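Local atomic coordinates of Serine/threonine-protein kinase Tel1 (Chaetomium thermophilum, PDB entry 6SKY), a protein that phosphorylates serine and threonine residues of target proteins using ATP and probably acts as a sensor that activates checkpoint signalling upon DNA damage. Residues H2671-L2674 with M2675-E2679; P1855-S1859 with I1860-A1864; K2684-K2687 with G2688-R2692; E2727-D2731 with P2732-F2736. All coordinates share one frame; numbering follows the deposited sequence.

Contact 1: residues H2671-L2674 with M2675-E2679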
loop_
_atom_site.group_PDB
_atom_site.type_symbol
_atom_site.label_atom_id
_atom_site.label_comp_id
_atom_site.label_asym_id
_atom_site.label_seq_id
_atom_site.Cartn_x
_atom_site.Cartn_y
_atom_site.Cartn_z
ATOM N N HIS A 2671 40.020 -17.546 3.844
ATOM C CA HIS A 2671 41.369 -17.058 3.606
ATOM C C HIS A 2671 42.291 -18.165 3.115
ATOM O O HIS A 2671 43.157 -17.917 2.269
ATOM C CB HIS A 2671 41.909 -16.438 4.883
ATOM C CG HIS A 2671 42.889 -15.337 4.653
ATOM N ND1 HIS A 2671 44.201 -15.414 5.061
ATOM C CD2 HIS A 2671 42.748 -14.131 4.059
ATOM C CE1 HIS A 2671 44.827 -14.301 4.728
ATOM N NE2 HIS A 2671 43.968 -13.507 4.117
ATOM N N GLU A 2672 42.107 -19.387 3.614
ATOM C CA GLU A 2672 42.916 -20.516 3.178
ATOM C C GLU A 2672 42.609 -20.936 1.755
ATOM O O GLU A 2672 43.455 -21.560 1.116
ATOM C CB GLU A 2672 42.713 -21.710 4.098
ATOM C CG GLU A 2672 42.868 -21.404 5.564
ATOM C CD GLU A 2672 44.307 -21.335 6.015
ATOM O OE1 GLU A 2672 45.090 -20.559 5.433
ATOM O OE2 GLU A 2672 44.662 -22.062 6.964
ATOM N N TYR A 2673 41.419 -20.642 1.248
ATOM C CA TYR A 2673 41.216 -20.830 -0.178
ATOM C C TYR A 2673 41.757 -19.650 -0.966
ATOM O O TYR A 2673 42.407 -19.839 -1.993
ATOM C CB TYR A 2673 39.741 -21.039 -0.517
ATOM C CG TYR A 2673 39.527 -21.022 -2.012
ATOM C CD1 TYR A 2673 39.791 -22.138 -2.774
ATOM C CD2 TYR A 2673 39.107 -19.875 -2.663
ATOM C CE1 TYR A 2673 39.631 -22.116 -4.127
ATOM C CE2 TYR A 2673 38.950 -19.847 -4.015
ATOM C CZ TYR A 2673 39.213 -20.969 -4.740
ATOM O OH TYR A 2673 39.052 -20.953 -6.094
ATOM N N LEU A 2674 41.505 -18.428 -0.504
ATOM C CA LEU A 2674 41.759 -17.268 -1.345
ATOM C C LEU A 2674 43.228 -16.940 -1.484
ATOM O O LEU A 2674 43.624 -16.379 -2.505
ATOM C CB LEU A 2674 41.034 -16.042 -0.809
ATOM C CG LEU A 2674 39.546 -15.941 -1.085
ATOM C CD1 LEU A 2674 39.074 -14.603 -0.618
ATOM C CD2 LEU A 2674 39.289 -16.113 -2.547
ATOM N N MET A 2675 44.047 -17.239 -0.500
ATOM C CA MET A 2675 45.416 -16.773 -0.665
ATOM C C MET A 2675 46.223 -17.647 -1.620
ATOM O O MET A 2675 47.034 -17.113 -2.383
ATOM C CB MET A 2675 46.104 -16.652 0.688
ATOM C CG MET A 2675 45.673 -15.416 1.445
ATOM S SD MET A 2675 45.775 -13.932 0.434
ATOM C CE MET A 2675 44.113 -13.301 0.577
ATOM N N PRO A 2676 46.062 -18.975 -1.616
ATOM C CA PRO A 2676 46.705 -19.767 -2.676
ATOM C C PRO A 2676 46.108 -19.548 -4.051
ATOM O O PRO A 2676 46.838 -19.560 -5.049
ATOM C CB PRO A 2676 46.499 -21.202 -2.194
ATOM C CG PRO A 2676 46.389 -21.088 -0.757
ATOM C CD PRO A 2676 45.657 -19.833 -0.495
ATOM N N ALA A 2677 44.795 -19.366 -4.140
ATOM C CA ALA A 2677 44.156 -19.202 -5.435
ATOM C C ALA A 2677 44.597 -17.927 -6.125
ATOM O O ALA A 2677 44.691 -17.893 -7.355
ATOM C CB ALA A 2677 42.645 -19.215 -5.271
ATOM N N HIS A 2678 44.880 -16.877 -5.361
ATOM C CA HIS A 2678 45.263 -15.610 -5.968
ATOM C C HIS A 2678 46.571 -15.732 -6.721
ATOM O O HIS A 2678 46.749 -15.108 -7.769
ATOM C CB HIS A 2678 45.362 -14.525 -4.905
ATOM C CG HIS A 2678 44.097 -13.763 -4.710
ATOM N ND1 HIS A 2678 43.628 -12.860 -5.631
ATOM C CD2 HIS A 2678 43.202 -13.769 -3.699
ATOM C CE1 HIS A 2678 42.498 -12.340 -5.193
ATOM N NE2 HIS A 2678 42.215 -12.879 -4.026
ATOM N N GLU A 2679 47.502 -16.519 -6.206
ATOM C CA GLU A 2679 48.761 -16.715 -6.900
ATOM C C GLU A 2679 48.711 -17.857 -7.896
ATOM O O GLU A 2679 49.553 -17.910 -8.794
ATOM C CB GLU A 2679 49.880 -16.970 -5.900
ATOM C CG GLU A 2679 49.718 -18.246 -5.137
ATOM C CD GLU A 2679 50.870 -18.498 -4.204
ATOM O OE1 GLU A 2679 51.811 -17.681 -4.206
ATOM O OE2 GLU A 2679 50.839 -19.508 -3.471
#
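The first turns of helix 2670-2681, in the kinase domain, carry this contact, in which Met2675 packs over the ring of His2671 one turn earlier. Met2675 CG sits over one face of the imidazole, offset toward its rim and 3.8 Å from the centroid of the His2671 ring, a CH-pi contact. The thioether then folds back (chi2 -50°), which brings Met2675 CE to 3.5 Å from His2671 NE2; a flexible, unbranched methionine suits this curled path over a flat ring. A second CH-pi pair repeats the spacing: Ala2677 CB lies 4.2 Å from the centroid of the Tyr2673 ring, a methyl small enough to sit over one face of the phenol, offset toward the rim. Because Pro2676 has no N-H, the helix kinks there, and Pro2676 CD packs 3.2 Å from Glu2672 O. The turns on both sides keep their bonds, Met2675 N to His2671 O (3.0 Å) and Ala2677 N to Tyr2673 O (3.2 Å). Around this helix, His2671 meets His2764 of the nucleotide pocket edge to face, Tyr2673 does the same with Phe2724 of helix 2722-2726, and His2678 stacks on Phe2717 while NE2 bonds to Asp2803 of helix 2802-2806.

Contact 2: residues P1855-S1859 with I1860-A1864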
loop_
_atom_site.group_PDB
_atom_site.type_symbol
_atom_site.label_atom_id
_atom_site.label_comp_id
_atom_site.label_asym_id
_atom_site.label_seq_id
_atom_site.Cartn_x
_atom_site.Cartn_y
_atom_site.Cartn_z
ATOM N N PRO A 1855 47.707 -32.411 -18.882
ATOM C CA PRO A 1855 49.031 -32.684 -18.312
ATOM C C PRO A 1855 49.913 -31.445 -18.349
ATOM O O PRO A 1855 50.057 -30.792 -19.384
ATOM C CB PRO A 1855 49.577 -33.796 -19.211
ATOM C CG PRO A 1855 48.364 -34.429 -19.791
ATOM C CD PRO A 1855 47.391 -33.323 -19.991
ATOM N N GLY A 1856 50.502 -31.122 -17.201
ATOM C CA GLY A 1856 51.328 -29.940 -17.088
ATOM C C GLY A 1856 50.517 -28.664 -17.053
ATOM O O GLY A 1856 50.744 -27.753 -17.853
ATOM N N GLU A 1857 49.558 -28.590 -16.136
ATOM C CA GLU A 1857 48.710 -27.420 -15.986
ATOM C C GLU A 1857 48.887 -26.835 -14.596
ATOM O O GLU A 1857 49.206 -27.544 -13.638
ATOM C CB GLU A 1857 47.235 -27.752 -16.211
ATOM C CG GLU A 1857 46.610 -28.571 -15.102
ATOM C CD GLU A 1857 45.112 -28.670 -15.236
ATOM O OE1 GLU A 1857 44.477 -29.316 -14.381
ATOM O OE2 GLU A 1857 44.567 -28.098 -16.198
ATOM N N SER A 1858 48.683 -25.527 -14.501
ATOM C CA SER A 1858 48.758 -24.827 -13.230
ATOM C C SER A 1858 47.400 -24.721 -12.560
ATOM O O SER A 1858 47.282 -24.953 -11.353
ATOM C CB SER A 1858 49.334 -23.431 -13.448
ATOM O OG SER A 1858 48.714 -22.817 -14.564
ATOM N N SER A 1859 46.373 -24.393 -13.331
ATOM C CA SER A 1859 45.034 -24.152 -12.835
ATOM C C SER A 1859 44.041 -24.864 -13.737
ATOM O O SER A 1859 44.417 -25.520 -14.708
ATOM C CB SER A 1859 44.753 -22.653 -12.782
ATOM O OG SER A 1859 45.019 -22.050 -14.029
ATOM N N ILE A 1860 42.755 -24.740 -13.416
ATOM C CA ILE A 1860 41.740 -25.275 -14.312
ATOM C C ILE A 1860 41.496 -24.350 -15.489
ATOM O O ILE A 1860 40.927 -24.778 -16.496
ATOM C CB ILE A 1860 40.416 -25.537 -13.580
ATOM C CG1 ILE A 1860 39.844 -24.236 -13.039
ATOM C CG2 ILE A 1860 40.619 -26.520 -12.466
ATOM C CD1 ILE A 1860 38.488 -24.372 -12.466
ATOM N N ALA A 1861 41.930 -23.099 -15.405
ATOM C CA ALA A 1861 41.766 -22.181 -16.520
ATOM C C ALA A 1861 42.557 -22.593 -17.749
ATOM O O ALA A 1861 42.436 -21.935 -18.785
ATOM C CB ALA A 1861 42.168 -20.771 -16.097
ATOM N N ASP A 1862 43.363 -23.648 -17.664
ATOM C CA ASP A 1862 44.063 -24.171 -18.825
ATOM C C ASP A 1862 43.293 -25.269 -19.531
ATOM O O ASP A 1862 43.612 -25.584 -20.677
ATOM C CB ASP A 1862 45.434 -24.706 -18.427
ATOM C CG ASP A 1862 46.182 -23.755 -17.533
ATOM O OD1 ASP A 1862 46.031 -23.868 -16.304
ATOM O OD2 ASP A 1862 46.911 -22.885 -18.050
ATOM N N ARG A 1863 42.278 -25.843 -18.891
ATOM C CA ARG A 1863 41.432 -26.802 -19.583
ATOM C C ARG A 1863 40.624 -26.164 -20.691
ATOM O O ARG A 1863 39.805 -26.846 -21.307
ATOM C CB ARG A 1863 40.501 -27.494 -18.594
ATOM C CG ARG A 1863 41.230 -28.268 -17.545
ATOM C CD ARG A 1863 40.294 -28.859 -16.543
ATOM N NE ARG A 1863 41.033 -29.429 -15.432
ATOM C CZ ARG A 1863 40.475 -30.059 -14.410
ATOM N NH1 ARG A 1863 41.226 -30.546 -13.443
ATOM N NH2 ARG A 1863 39.169 -30.207 -14.362
ATOM N N ALA A 1864 40.814 -24.876 -20.943
ATOM C CA ALA A 1864 40.289 -24.214 -22.123
ATOM C C ALA A 1864 41.171 -24.416 -23.334
ATOM O O ALA A 1864 40.907 -23.822 -24.381
ATOM C CB ALA A 1864 40.122 -22.720 -21.860
#
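Asp1862 reaches back to Ser1858 and Ser1859 and closes a small turn in the loop between helices 1836-1849 and 1871-1880. Followed outward, its CB first passes 3.9 Å from Ser1859 O. With CG set anti to the carbonyl carbon (chi1 -47°), the carboxylate is directed at the chain before it, and OD1 does nearly all the work. Ser1859 N meets Asp1862 OD1 almost head-on at 3.0 Å, with an N-H...O angle of 156°. Ser1859 OG donates to Asp1862 OD1 at 3.1 Å from above the carboxylate plane, and Ser1858 OG adds a weak bond at 3.4 Å. The other oxygen of the tip, Asp1862 OD2, stays 3.9 Å from Ser1858 OG. Aspartate suits the place because its short arm brings an acceptor to these donors, and serine because its hydroxyl lies close to its own backbone. Two hydrogen bonds on one oxygen would probably favour the charged form of Asp1862, partly offsetting the like charge of Glu1857 nearby. Glu1857 itself extends toward Arg1863: its OE1 approaches the guanidinium edge in plane, the two flat groups nearly coplanar, but at 3.6 Å from Arg1863 NH1 the salt bridge is long. Beyond the loop, Ser1859 and Ile1860 pack on Tyr2681 at the end of kinase helix 2670-2681, and Ile1860 reaches Glu2727 in the loop that follows helix 2722-2726.

Contact 3: residues K2684-K2687 with G2688-R2692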
loop_
_atom_site.group_PDB
_atom_site.type_symbol
_atom_site.label_atom_id
_atom_site.label_comp_id
_atom_site.label_asym_id
_atom_site.label_seq_id
_atom_site.Cartn_x
_atom_site.Cartn_y
_atom_site.Cartn_z
ATOM N N LYS A 2684 51.300 -12.927 -11.808
ATOM C CA LYS A 2684 51.942 -11.625 -11.905
ATOM C C LYS A 2684 51.420 -10.621 -10.888
ATOM O O LYS A 2684 51.923 -9.497 -10.838
ATOM C CB LYS A 2684 51.766 -11.054 -13.311
ATOM C CG LYS A 2684 52.457 -11.845 -14.394
ATOM C CD LYS A 2684 52.268 -11.190 -15.746
ATOM C CE LYS A 2684 52.937 -11.997 -16.840
ATOM N NZ LYS A 2684 52.932 -11.282 -18.146
ATOM N N ASP A 2685 50.424 -10.987 -10.090
ATOM C CA ASP A 2685 49.876 -10.085 -9.095
ATOM C C ASP A 2685 50.724 -10.103 -7.830
ATOM O O ASP A 2685 51.608 -10.940 -7.652
ATOM C CB ASP A 2685 48.440 -10.467 -8.756
ATOM C CG ASP A 2685 47.455 -10.009 -9.797
ATOM O OD1 ASP A 2685 47.887 -9.454 -10.825
ATOM O OD2 ASP A 2685 46.243 -10.199 -9.584
ATOM N N LEU A 2686 50.442 -9.157 -6.944
ATOM C CA LEU A 2686 51.077 -9.148 -5.642
ATOM C C LEU A 2686 50.644 -10.363 -4.837
ATOM O O LEU A 2686 49.557 -10.907 -5.022
ATOM C CB LEU A 2686 50.713 -7.884 -4.872
ATOM C CG LEU A 2686 51.178 -6.528 -5.378
ATOM C CD1 LEU A 2686 50.504 -5.454 -4.576
ATOM C CD2 LEU A 2686 52.672 -6.414 -5.251
ATOM N N LYS A 2687 51.508 -10.788 -3.927
ATOM C CA LYS A 2687 51.102 -11.791 -2.964
ATOM C C LYS A 2687 50.113 -11.184 -1.978
ATOM O O LYS A 2687 49.881 -9.978 -1.955
ATOM C CB LYS A 2687 52.310 -12.345 -2.223
ATOM C CG LYS A 2687 53.352 -12.967 -3.109
ATOM C CD LYS A 2687 52.994 -14.386 -3.439
ATOM C CE LYS A 2687 54.123 -15.072 -4.172
ATOM N NZ LYS A 2687 53.843 -16.512 -4.396
ATOM N N GLY A 2688 49.516 -12.037 -1.151
ATOM C CA GLY A 2688 48.619 -11.532 -0.128
ATOM C C GLY A 2688 49.367 -10.854 0.999
ATOM O O GLY A 2688 48.912 -9.844 1.539
ATOM N N SER A 2689 50.529 -11.392 1.360
ATOM C CA SER A 2689 51.337 -10.785 2.407
ATOM C C SER A 2689 51.890 -9.433 1.982
ATOM O O SER A 2689 52.003 -8.526 2.809
ATOM C CB SER A 2689 52.469 -11.728 2.797
ATOM O OG SER A 2689 53.073 -12.288 1.651
ATOM N N GLN A 2690 52.217 -9.269 0.702
ATOM C CA GLN A 2690 52.701 -7.978 0.235
ATOM C C GLN A 2690 51.606 -6.925 0.287
ATOM O O GLN A 2690 51.857 -5.780 0.675
ATOM C CB GLN A 2690 53.255 -8.120 -1.176
ATOM C CG GLN A 2690 54.240 -9.255 -1.301
ATOM C CD GLN A 2690 54.791 -9.408 -2.695
ATOM O OE1 GLN A 2690 54.394 -8.698 -3.615
ATOM N NE2 GLN A 2690 55.718 -10.338 -2.861
ATOM N N CYS A 2691 50.381 -7.296 -0.089
ATOM C CA CYS A 2691 49.253 -6.379 0.038
ATOM C C CYS A 2691 48.993 -6.028 1.494
ATOM O O CYS A 2691 48.752 -4.861 1.825
ATOM C CB CYS A 2691 48.002 -6.993 -0.587
ATOM S SG CYS A 2691 48.076 -7.255 -2.355
ATOM N N ARG A 2692 49.046 -7.021 2.383
ATOM C CA ARG A 2692 48.818 -6.744 3.795
ATOM C C ARG A 2692 49.869 -5.800 4.349
ATOM O O ARG A 2692 49.547 -4.876 5.099
ATOM C CB ARG A 2692 48.802 -8.039 4.599
ATOM C CG ARG A 2692 48.809 -7.797 6.079
ATOM C CD ARG A 2692 48.379 -8.999 6.871
ATOM N NE ARG A 2692 48.246 -8.654 8.283
ATOM C CZ ARG A 2692 47.710 -9.439 9.208
ATOM N NH1 ARG A 2692 47.244 -10.636 8.884
ATOM N NH2 ARG A 2692 47.635 -9.026 10.462
#
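Leu2686 and Cys2691 pack together at the N-terminal turn of helix 2688-2697, where Lys2687 holds the N-cap position; the pair is placed as in a hydrophobic staple, one residue before the cap and one in the first turn. This is the tight side. Leu2686 CB lies 3.7 Å from Cys2691 SG, and its CD1 reaches the same sulfur at 3.8 Å; a compact, weakly polar thiol fits well against a branched aliphatic chain. Setting SG anti to its own carbonyl carbon (chi1 -65°) turns the sulfur back toward the preceding loop. Cys2691 is buried, for Phe2717 and Tyr2943, the latter near the C-terminus, also touch it. The first turn is closed by a weak bond from Cys2691 N to Lys2687 O at 3.3 Å. Met2675 SD of the preceding helix packs on Gly2688 CA, a close approach consistent with glycine there.

The solvent side is looser. Exposed Gln2690 runs extended beyond CG, obliquely across the side chains of both Leu2686 and Lys2687. Its CG packs on Lys2687 CB, and the amide beyond lies along Lys2687 CG. Lys2687 bends at chi2 (-83°), and its ammonium leaves the turn for a salt bridge with Glu2679 of helix 2670-2681. At the tip of the Gln2690 chain, the two ends of the amide meet different aliphatic neighbours: OE1 lies 3.3 Å from Leu2686 CD2, and NE2 3.5 Å from Lys2687 CG.

Contact 4: residues E2727-D2731 with P2732-F2736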
loop_
_atom_site.group_PDB
_atom_site.type_symbol
_atom_site.label_atom_id
_atom_site.label_comp_id
_atom_site.label_asym_id
_atom_site.label_seq_id
_atom_site.Cartn_x
_atom_site.Cartn_y
_atom_site.Cartn_z
ATOM N N GLU A 2727 35.884 -25.309 -9.702
ATOM C CA GLU A 2727 36.815 -26.379 -9.424
ATOM C C GLU A 2727 36.353 -27.302 -8.318
ATOM O O GLU A 2727 37.054 -28.264 -8.007
ATOM C CB GLU A 2727 38.192 -25.810 -9.082
ATOM C CG GLU A 2727 38.341 -25.333 -7.685
ATOM C CD GLU A 2727 39.663 -24.653 -7.462
ATOM O OE1 GLU A 2727 40.041 -23.801 -8.289
ATOM O OE2 GLU A 2727 40.332 -24.978 -6.464
ATOM N N TYR A 2728 35.202 -27.046 -7.715
ATOM C CA TYR A 2728 34.572 -28.019 -6.843
ATOM C C TYR A 2728 33.287 -28.574 -7.419
ATOM O O TYR A 2728 32.840 -29.630 -6.973
ATOM C CB TYR A 2728 34.282 -27.411 -5.467
ATOM C CG TYR A 2728 35.492 -27.306 -4.583
ATOM C CD1 TYR A 2728 35.908 -28.378 -3.823
ATOM C CD2 TYR A 2728 36.222 -26.142 -4.514
ATOM C CE1 TYR A 2728 37.009 -28.291 -3.024
ATOM C CE2 TYR A 2728 37.326 -26.047 -3.721
ATOM C CZ TYR A 2728 37.715 -27.122 -2.976
ATOM O OH TYR A 2728 38.821 -27.026 -2.174
ATOM N N PHE A 2729 32.697 -27.898 -8.402
ATOM C CA PHE A 2729 31.464 -28.347 -9.041
ATOM C C PHE A 2729 31.592 -28.111 -10.537
ATOM O O PHE A 2729 31.254 -27.037 -11.040
ATOM C CB PHE A 2729 30.246 -27.617 -8.476
ATOM C CG PHE A 2729 30.300 -27.392 -6.995
ATOM C CD1 PHE A 2729 30.011 -28.406 -6.112
ATOM C CD2 PHE A 2729 30.634 -26.159 -6.484
ATOM C CE1 PHE A 2729 30.067 -28.190 -4.759
ATOM C CE2 PHE A 2729 30.692 -25.948 -5.129
ATOM C CZ PHE A 2729 30.409 -26.960 -4.274
ATOM N N PRO A 2730 32.090 -29.097 -11.288
ATOM C CA PRO A 2730 32.228 -28.919 -12.738
ATOM C C PRO A 2730 30.962 -29.195 -13.537
ATOM O O PRO A 2730 30.917 -28.843 -14.721
ATOM C CB PRO A 2730 33.331 -29.918 -13.104
ATOM C CG PRO A 2730 33.916 -30.359 -11.807
ATOM C CD PRO A 2730 32.822 -30.282 -10.828
ATOM N N ASP A 2731 29.956 -29.808 -12.943
ATOM C CA ASP A 2731 28.674 -30.049 -13.591
ATOM C C ASP A 2731 27.823 -28.787 -13.523
ATOM O O ASP A 2731 27.636 -28.241 -12.439
ATOM C CB ASP A 2731 27.974 -31.203 -12.892
ATOM C CG ASP A 2731 26.796 -31.739 -13.659
ATOM O OD1 ASP A 2731 26.563 -31.306 -14.795
ATOM O OD2 ASP A 2731 26.096 -32.613 -13.120
ATOM N N PRO A 2732 27.300 -28.291 -14.648
ATOM C CA PRO A 2732 26.587 -27.005 -14.614
ATOM C C PRO A 2732 25.339 -26.979 -13.752
ATOM O O PRO A 2732 25.005 -25.921 -13.207
ATOM C CB PRO A 2732 26.256 -26.771 -16.087
ATOM C CG PRO A 2732 27.325 -27.448 -16.794
ATOM C CD PRO A 2732 27.612 -28.684 -16.027
ATOM N N ASP A 2733 24.638 -28.094 -13.595
ATOM C CA ASP A 2733 23.474 -28.104 -12.719
ATOM C C ASP A 2733 23.885 -27.910 -11.269
ATOM O O ASP A 2733 23.371 -27.027 -10.565
ATOM C CB ASP A 2733 22.727 -29.419 -12.887
ATOM C CG ASP A 2733 22.724 -29.902 -14.316
ATOM O OD1 ASP A 2733 22.590 -29.061 -15.229
ATOM O OD2 ASP A 2733 22.863 -31.122 -14.532
ATOM N N GLU A 2734 24.817 -28.741 -10.810
ATOM C CA GLU A 2734 25.368 -28.602 -9.474
ATOM C C GLU A 2734 26.023 -27.246 -9.285
ATOM O O GLU A 2734 25.861 -26.619 -8.241
ATOM C CB GLU A 2734 26.365 -29.723 -9.227
ATOM C CG GLU A 2734 26.622 -30.012 -7.783
ATOM C CD GLU A 2734 27.701 -31.044 -7.597
ATOM O OE1 GLU A 2734 28.442 -31.301 -8.570
ATOM O OE2 GLU A 2734 27.813 -31.600 -6.486
ATOM N N TRP A 2735 26.774 -26.782 -10.280
ATOM C CA TRP A 2735 27.422 -25.480 -10.191
ATOM C C TRP A 2735 26.410 -24.375 -9.938
ATOM O O TRP A 2735 26.593 -23.546 -9.041
ATOM C CB TRP A 2735 28.203 -25.222 -11.473
ATOM C CG TRP A 2735 28.697 -23.833 -11.675
ATOM C CD1 TRP A 2735 29.828 -23.288 -11.173
ATOM C CD2 TRP A 2735 28.096 -22.823 -12.487
ATOM N NE1 TRP A 2735 29.963 -21.998 -11.597
ATOM C CE2 TRP A 2735 28.908 -21.687 -12.405
ATOM C CE3 TRP A 2735 26.940 -22.766 -13.263
ATOM C CZ2 TRP A 2735 28.610 -20.518 -13.072
ATOM C CZ3 TRP A 2735 26.646 -21.605 -13.912
ATOM C CH2 TRP A 2735 27.474 -20.497 -13.817
ATOM N N PHE A 2736 25.328 -24.351 -10.712
ATOM C CA PHE A 2736 24.344 -23.288 -10.557
ATOM C C PHE A 2736 23.663 -23.356 -9.200
ATOM O O PHE A 2736 23.476 -22.328 -8.537
ATOM C CB PHE A 2736 23.321 -23.362 -11.681
ATOM C CG PHE A 2736 22.334 -22.250 -11.663
ATOM C CD1 PHE A 2736 22.717 -20.975 -11.978
ATOM C CD2 PHE A 2736 21.026 -22.476 -11.321
ATOM C CE1 PHE A 2736 21.821 -19.957 -11.949
ATOM C CE2 PHE A 2736 20.134 -21.457 -11.297
ATOM C CZ PHE A 2736 20.530 -20.199 -11.610
#
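Asp2731 O accepts from Trp2735 N at 2.7 Å, the N-H...O angle being 162°, and this bond begins helix 2732-2755 with Asp2731 at its N-cap and Pro2732 in its first turn. Proline suits that first position, since no N-H is required of it there and its ring restricts phi to a helical value. The Asp2731 side chain makes no capping bond; OD1 instead has a weak hydrogen bond to Ser1655 OG. Its CG stands anti to the backbone N (chi1 -167°), which turns the carboxylate alongside the Pro2732 ring. Asp2731 OD1 also lies 3.7 Å from Asp2733 OD2, a pair of like charges whose carboxylate planes are turned 59° apart; the start of the helix dipole would probably ease their repulsion. Phe2729 folds back over the turn, CB lying 4.3 Å from Trp2735 CB, an apolar contact made by the CB atoms, not the rings. Phe2729 CD1 lies 3.8 Å from Glu2734 CD, an oblique approach, the two side chains crossing at about a right angle. Glu2734, extended beyond CG, is long enough to bring its CG and CD to Phe2729 CD1. Tyr2728 CB lies over the centre of one face of that ring. Outside the turn, Pro2730 and Asp2731 touch Arg1661 of helix 1657-1663, Pro2732 packs on Leu1657 of the same helix, and Pro2732 and Phe2736 rest on helix 1884-1898.

In the fold
Along the chain contact 2 comes first, far ahead of the others, followed by contacts 1, 3 and 4, which all belong to the kinase domain. Contact 1 lies on helix 2670-2681, contact 3 on the loop after it and the start of helix 2688-2697; their centres are about 11 Å apart and the Glu2679-Lys2687 salt bridge joins them directly. Contact 4, at the start of helix 2732-2755, is centred about 20 Å from contact 1, and Tyr2673 packs against Glu2727 between them. Contact 2, centred about 17 Å from both contacts 1 and 4, touches contact 4 through Ile1860. A loop remote in sequence thus meets the kinase domain beside helix 2670-2681, whose Glu2672 side chain comes within about 4 Å of the bound nucleotide analogue.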